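Local coordinates for C-type diheme-containing protein (Kuenenia stuttgartiensis, PDB 6H5L) that carries two covalently bound c-type hemes and probably passes electrons within a large multiheme reductase complex of an anammox bacterium, at residues P60-I65 / V95-S100; K12-K17 / E86-S91. One frame throughout, in Å; residues are numbered along the deposited sequence.

Contact 1: residues P60-I65 / V95-S100; sequences PTDEDI and VLKSFS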
loop_
_atom_site.group_PDB
_atom_site.type_symbol
_atom_site.label_atom_id
_atom_site.label_comp_id
_atom_site.label_asym_id
_atom_site.label_seq_id
_atom_site.Cartn_x
_atom_site.Cartn_y
_atom_site.Cartn_z
ATOM N N PRO B 60 41.680 -34.140 19.273
ATOM C CA PRO B 60 40.956 -34.591 18.084
ATOM C C PRO B 60 41.606 -35.828 17.491
ATOM O O PRO B 60 42.809 -36.058 17.633
ATOM C CB PRO B 60 41.074 -33.399 17.129
ATOM C CG PRO B 60 42.377 -32.785 17.497
ATOM C CD PRO B 60 42.480 -32.932 18.998
ATOM N N THR B 61 40.788 -36.636 16.825
ATOM C CA THR B 61 41.345 -37.712 16.026
ATOM C C THR B 61 42.006 -37.128 14.783
ATOM O O THR B 61 41.742 -35.990 14.386
ATOM C CB THR B 61 40.261 -38.714 15.624
ATOM O OG1 THR B 61 39.354 -38.093 14.706
ATOM C CG2 THR B 61 39.492 -39.189 16.847
ATOM N N ASP B 62 42.892 -37.918 14.172
ATOM C CA ASP B 62 43.510 -37.479 12.924
ATOM C C ASP B 62 42.461 -37.212 11.854
ATOM O O ASP B 62 42.659 -36.349 10.989
ATOM C CB ASP B 62 44.521 -38.517 12.437
ATOM C CG ASP B 62 45.675 -38.705 13.402
ATOM O OD1 ASP B 62 45.601 -38.166 14.527
ATOM O OD2 ASP B 62 46.657 -39.385 13.034
ATOM N N GLU B 63 41.337 -37.930 11.907
ATOM C CA GLU B 63 40.258 -37.704 10.953
ATOM C C GLU B 63 39.508 -36.412 11.251
ATOM O O GLU B 63 39.045 -35.740 10.324
ATOM C CB GLU B 63 39.295 -38.892 10.964
ATOM C CG GLU B 63 39.938 -40.235 10.610
ATOM C CD GLU B 63 40.748 -40.820 11.752
ATOM O OE1 GLU B 63 40.467 -40.476 12.918
ATOM O OE2 GLU B 63 41.674 -41.611 11.480
ATOM N N ASP B 64 39.382 -36.047 12.531
ATOM C CA ASP B 64 38.744 -34.782 12.885
ATOM C C ASP B 64 39.496 -33.605 12.286
ATOM O O ASP B 64 38.886 -32.674 11.749
ATOM C CB ASP B 64 38.661 -34.638 14.404
ATOM C CG ASP B 64 37.653 -35.583 15.026
ATOM O OD1 ASP B 64 36.865 -36.192 14.274
ATOM O OD2 ASP B 64 37.651 -35.720 16.268
ATOM N N ILE B 65 40.828 -33.623 12.379
ATOM C CA ILE B 65 41.629 -32.527 11.844
ATOM C C ILE B 65 41.529 -32.486 10.324
ATOM O O ILE B 65 41.333 -31.422 9.727
ATOM C CB ILE B 65 43.089 -32.652 12.314
ATOM C CG1 ILE B 65 43.157 -32.673 13.842
ATOM C CG2 ILE B 65 43.930 -31.514 11.758
ATOM C CD1 ILE B 65 44.543 -32.964 14.386
ATOM N N VAL B 95 51.927 -32.408 11.267
ATOM C CA VAL B 95 52.579 -31.121 11.507
ATOM C C VAL B 95 51.801 -30.326 12.547
ATOM O O VAL B 95 52.379 -29.753 13.480
ATOM C CB VAL B 95 52.726 -30.338 10.191
ATOM C CG1 VAL B 95 53.480 -29.038 10.429
ATOM C CG2 VAL B 95 53.425 -31.186 9.138
ATOM N N LEU B 96 50.474 -30.279 12.398
ATOM C CA LEU B 96 49.633 -29.627 13.397
ATOM C C LEU B 96 49.713 -30.342 14.741
ATOM O O LEU B 96 49.665 -29.700 15.797
ATOM C CB LEU B 96 48.187 -29.570 12.906
ATOM C CG LEU B 96 47.746 -28.347 12.096
ATOM C CD1 LEU B 96 48.558 -28.193 10.818
ATOM C CD2 LEU B 96 46.259 -28.420 11.778
ATOM N N LYS B 97 49.835 -31.673 14.720
ATOM C CA LYS B 97 49.931 -32.429 15.965
ATOM C C LYS B 97 51.254 -32.181 16.674
ATOM O O LYS B 97 51.305 -32.207 17.910
ATOM C CB LYS B 97 49.750 -33.924 15.691
ATOM C CG LYS B 97 48.410 -34.292 15.077
ATOM C CD LYS B 97 48.287 -35.789 14.850
ATOM C CE LYS B 97 48.169 -36.541 16.166
ATOM N NZ LYS B 97 48.048 -38.010 15.961
ATOM N N SER B 98 52.328 -31.934 15.920
ATOM C CA SER B 98 53.641 -31.728 16.518
ATOM C C SER B 98 53.758 -30.397 17.249
ATOM O O SER B 98 54.755 -30.179 17.945
ATOM C CB SER B 98 54.731 -31.819 15.447
ATOM O OG SER B 98 54.723 -30.680 14.606
ATOM N N PHE B 99 52.770 -29.510 17.115
ATOM C CA PHE B 99 52.832 -28.211 17.773
ATOM C C PHE B 99 52.472 -28.279 19.251
ATOM O O PHE B 99 52.790 -27.343 19.994
ATOM C CB PHE B 99 51.905 -27.219 17.066
ATOM C CG PHE B 99 52.318 -26.897 15.655
ATOM C CD1 PHE B 99 53.655 -26.750 15.322
ATOM C CD2 PHE B 99 51.365 -26.743 14.661
ATOM C CE1 PHE B 99 54.033 -26.453 14.025
ATOM C CE2 PHE B 99 51.736 -26.447 13.363
ATOM C CZ PHE B 99 53.072 -26.302 13.044
ATOM N N SER B 100 51.825 -29.354 19.696
ATOM C CA SER B 100 51.364 -29.483 21.071
ATOM C C SER B 100 51.928 -30.758 21.679
ATOM O O SER B 100 51.801 -31.839 21.095
ATOM C CB SER B 100 49.834 -29.486 21.143
ATOM O OG SER B 100 49.388 -29.654 22.476
#
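Lys97 reaches across to Asp62 and gives its NZ to OD1 at 2.8 Å, a salt bridge that uses the syn lone pair of OD1. The lysine chain leaves its helix extended and bends at its third torsion (chi3 70°), which brings the ammonium to the carboxylate, the two side chains crossing at about a right angle. Asp62 OD2 is taken by Lys5 in a second salt bridge, so each oxygen of this buried aspartate has a cationic partner. Were Lys97 an alanine, OD1 of this buried carboxylate would probably be left without its charged mate, and a gap would be likely to open beside Ile65 CD1. Asp62 opens helix 62-71, whose start is a capping box: Thr61 at the N-cap accepts from Asp64 N through OG1 at 3.0 Å, while Thr61 N returns a weak bond to Asp64 OD2. That same OD2 also accepts from Thr53 N, tying the helix start to a preceding loop. Beyond the polar pair, one helix turn on at Ile65, the contact turns apolar. Ile65 CD1 rests 4.1 Å from the aliphatic Lys97 CG, and Ile65 CG2 meets Leu96 CD2 at 3.9 Å, the branched chains sliding past each other in opposite directions. Leu96 also touches heme c and is part of its pocket, where an apolar side chain suits the buried surroundings of the porphyrin.

Contact 2: residues K12-K17 / E86-S91; sequences KNVYKK and EEQRAS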
loop_
_atom_site.group_PDB
_atom_site.type_symbol
_atom_site.label_atom_id
_atom_site.label_comp_id
_atom_site.label_asym_id
_atom_site.label_seq_id
_atom_site.Cartn_x
_atom_site.Cartn_y
_atom_site.Cartn_z
ATOM N N LYS B 12 55.759 -30.478 5.792
ATOM C CA LYS B 12 56.350 -29.207 6.205
ATOM C C LYS B 12 56.102 -28.126 5.161
ATOM O O LYS B 12 55.707 -27.002 5.493
ATOM C CB LYS B 12 57.852 -29.370 6.443
ATOM C CG LYS B 12 58.253 -30.121 7.702
ATOM C CD LYS B 12 59.752 -29.961 7.934
ATOM C CE LYS B 12 60.361 -31.156 8.654
ATOM N NZ LYS B 12 60.424 -30.972 10.130
ATOM N N ASN B 13 56.332 -28.452 3.887
ATOM C CA ASN B 13 56.228 -27.450 2.831
ATOM C C ASN B 13 54.789 -26.986 2.638
ATOM O O ASN B 13 54.538 -25.789 2.453
ATOM C CB ASN B 13 56.789 -28.005 1.523
ATOM C CG ASN B 13 58.299 -28.160 1.556
ATOM O OD1 ASN B 13 58.926 -28.026 2.607
ATOM N ND2 ASN B 13 58.891 -28.442 0.399
ATOM N N VAL B 14 53.831 -27.917 2.660
ATOM C CA VAL B 14 52.430 -27.542 2.483
ATOM C C VAL B 14 51.988 -26.602 3.597
ATOM O O VAL B 14 51.343 -25.577 3.348
ATOM C CB VAL B 14 51.540 -28.795 2.410
ATOM C CG1 VAL B 14 50.075 -28.399 2.313
ATOM C CG2 VAL B 14 51.932 -29.655 1.223
ATOM N N TYR B 15 52.327 -26.936 4.844
ATOM C CA TYR B 15 52.026 -26.037 5.956
ATOM C C TYR B 15 52.709 -24.689 5.765
ATOM O O TYR B 15 52.109 -23.633 5.997
ATOM C CB TYR B 15 52.454 -26.670 7.280
ATOM C CG TYR B 15 52.103 -25.825 8.482
ATOM C CD1 TYR B 15 52.965 -24.833 8.936
ATOM C CD2 TYR B 15 50.907 -26.013 9.161
ATOM C CE1 TYR B 15 52.644 -24.052 10.026
ATOM C CE2 TYR B 15 50.576 -25.236 10.253
ATOM C CZ TYR B 15 51.449 -24.261 10.681
ATOM O OH TYR B 15 51.119 -23.489 11.767
ATOM N N LYS B 16 53.978 -24.713 5.357
ATOM C CA LYS B 16 54.739 -23.482 5.159
ATOM C C LYS B 16 54.070 -22.578 4.131
ATOM O O LYS B 16 53.944 -21.365 4.338
ATOM C CB LYS B 16 56.163 -23.839 4.730
ATOM C CG LYS B 16 57.188 -22.726 4.840
ATOM C CD LYS B 16 58.592 -23.302 4.701
ATOM C CE LYS B 16 59.664 -22.232 4.809
ATOM N NZ LYS B 16 61.025 -22.841 4.851
ATOM N N LYS B 17 53.619 -23.160 3.020
ATOM C CA LYS B 17 53.119 -22.375 1.898
ATOM C C LYS B 17 51.659 -21.970 2.067
ATOM O O LYS B 17 51.255 -20.912 1.572
ATOM C CB LYS B 17 53.305 -23.168 0.603
ATOM C CG LYS B 17 53.349 -22.341 -0.669
ATOM C CD LYS B 17 54.081 -23.103 -1.768
ATOM C CE LYS B 17 54.053 -22.365 -3.098
ATOM N NZ LYS B 17 52.977 -22.871 -3.993
ATOM N N GLU B 86 44.306 -34.808 -1.750
ATOM C CA GLU B 86 44.015 -35.666 -0.608
ATOM C C GLU B 86 45.261 -35.892 0.242
ATOM O O GLU B 86 45.223 -35.772 1.472
ATOM C CB GLU B 86 43.454 -36.997 -1.111
ATOM C CG GLU B 86 42.274 -37.537 -0.327
ATOM C CD GLU B 86 41.359 -38.394 -1.180
ATOM O OE1 GLU B 86 40.611 -37.825 -2.003
ATOM O OE2 GLU B 86 41.399 -39.635 -1.038
ATOM N N GLU B 87 46.380 -36.217 -0.408
ATOM C CA GLU B 87 47.618 -36.493 0.313
ATOM C C GLU B 87 48.173 -35.240 0.981
ATOM O O GLU B 87 48.687 -35.304 2.105
ATOM C CB GLU B 87 48.644 -37.093 -0.646
ATOM C CG GLU B 87 50.023 -37.295 -0.050
ATOM C CD GLU B 87 51.059 -37.640 -1.101
ATOM O OE1 GLU B 87 50.685 -37.761 -2.287
ATOM O OE2 GLU B 87 52.246 -37.786 -0.743
ATOM N N GLN B 88 48.084 -34.091 0.304
ATOM C CA GLN B 88 48.621 -32.853 0.862
ATOM C C GLN B 88 47.920 -32.484 2.165
ATOM O O GLN B 88 48.571 -32.140 3.158
ATOM C CB GLN B 88 48.495 -31.719 -0.156
ATOM C CG GLN B 88 49.525 -31.763 -1.273
ATOM C CD GLN B 88 49.344 -30.642 -2.277
ATOM O OE1 GLN B 88 48.232 -30.378 -2.735
ATOM N NE2 GLN B 88 50.438 -29.972 -2.621
ATOM N N ARG B 89 46.586 -32.544 2.176
ATOM C CA ARG B 89 45.845 -32.245 3.397
ATOM C C ARG B 89 46.131 -33.261 4.494
ATOM O O ARG B 89 46.078 -32.924 5.682
ATOM C CB ARG B 89 44.347 -32.198 3.102
ATOM C CG ARG B 89 43.888 -30.966 2.346
ATOM C CD ARG B 89 42.407 -31.067 2.025
ATOM N NE ARG B 89 42.173 -31.570 0.674
ATOM C CZ ARG B 89 41.096 -32.256 0.309
ATOM N NH1 ARG B 89 40.156 -32.543 1.198
ATOM N NH2 ARG B 89 40.965 -32.669 -0.943
ATOM N N ALA B 90 46.426 -34.507 4.121
ATOM C CA ALA B 90 46.720 -35.527 5.118
ATOM C C ALA B 90 48.133 -35.396 5.673
ATOM O O ALA B 90 48.376 -35.769 6.826
ATOM C CB ALA B 90 46.512 -36.921 4.521
ATOM N N SER B 91 49.068 -34.867 4.882
ATOM C CA SER B 91 50.455 -34.765 5.321
ATOM C C SER B 91 50.679 -33.643 6.328
ATOM O O SER B 91 51.701 -33.651 7.022
ATOM C CB SER B 91 51.379 -34.560 4.117
ATOM O OG SER B 91 51.160 -33.298 3.513
#
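A chi1 of 176° sets CG1 of Val14 opposite the backbone N and CG2 opposite the carbonyl carbon, and the valine, whose CB points toward helix 86-91, presents both methyls to Gln88. Gln88 answers with CG beside its own backbone N (chi1 -77°) and a chain extended beyond CG, so that it runs across the valine at about a right angle. Val14 CG2 then lies 4.1 Å from Gln88 CG and equally far from Gln88 NE2, while Val14 CG1 comes to 4.1 Å from the backbone Gln88 O. The fit is by van der Waals contact, with no hydrogen bond between segments 12-17 and 86-91. In this cytochrome c-like domain helix 9-18 runs up to the heme-attachment segment, and Val14 itself sits about 5 Å, side chain to side chain, from Cys19, one of the two cysteines covalently bound to heme c #1. A compact branched residue suits this buried position, where Leu84 and Val92 also touch it. Ser91 adds a looser touch, OG standing 4.4 Å from Val14 CG2. Its hydroxyl donates to Gln88 O at 2.9 Å, tilted 28° from the carbonyl plane; a small serine can thus turn its polar atom back onto its own helix beside an apolar methyl.

How the contacts relate
The centres of contacts 1 and 2 lie about 13 Å apart on the same side of the chain's centre, and their segments alternate along the sequence: 12-17, 60-65, 86-91, then 95-100. Helices 86-91 and 93-97 follow each other directly, so the second halves of the two contacts are neighbours in the chain. Tyr15 joins them in space, its CD2 lying 3.6 Å from Leu96 CD1 and its ring meeting that of Phe99. Helix 9-18 thus packs against both 86-91 and 93-97, while 62-71 touches both of them as well. Of the two contacts it is Leu96 that touches the heme, with Val14 about 5 Å, side chain to heme, from a heme c, within the first cytochrome c-like domain.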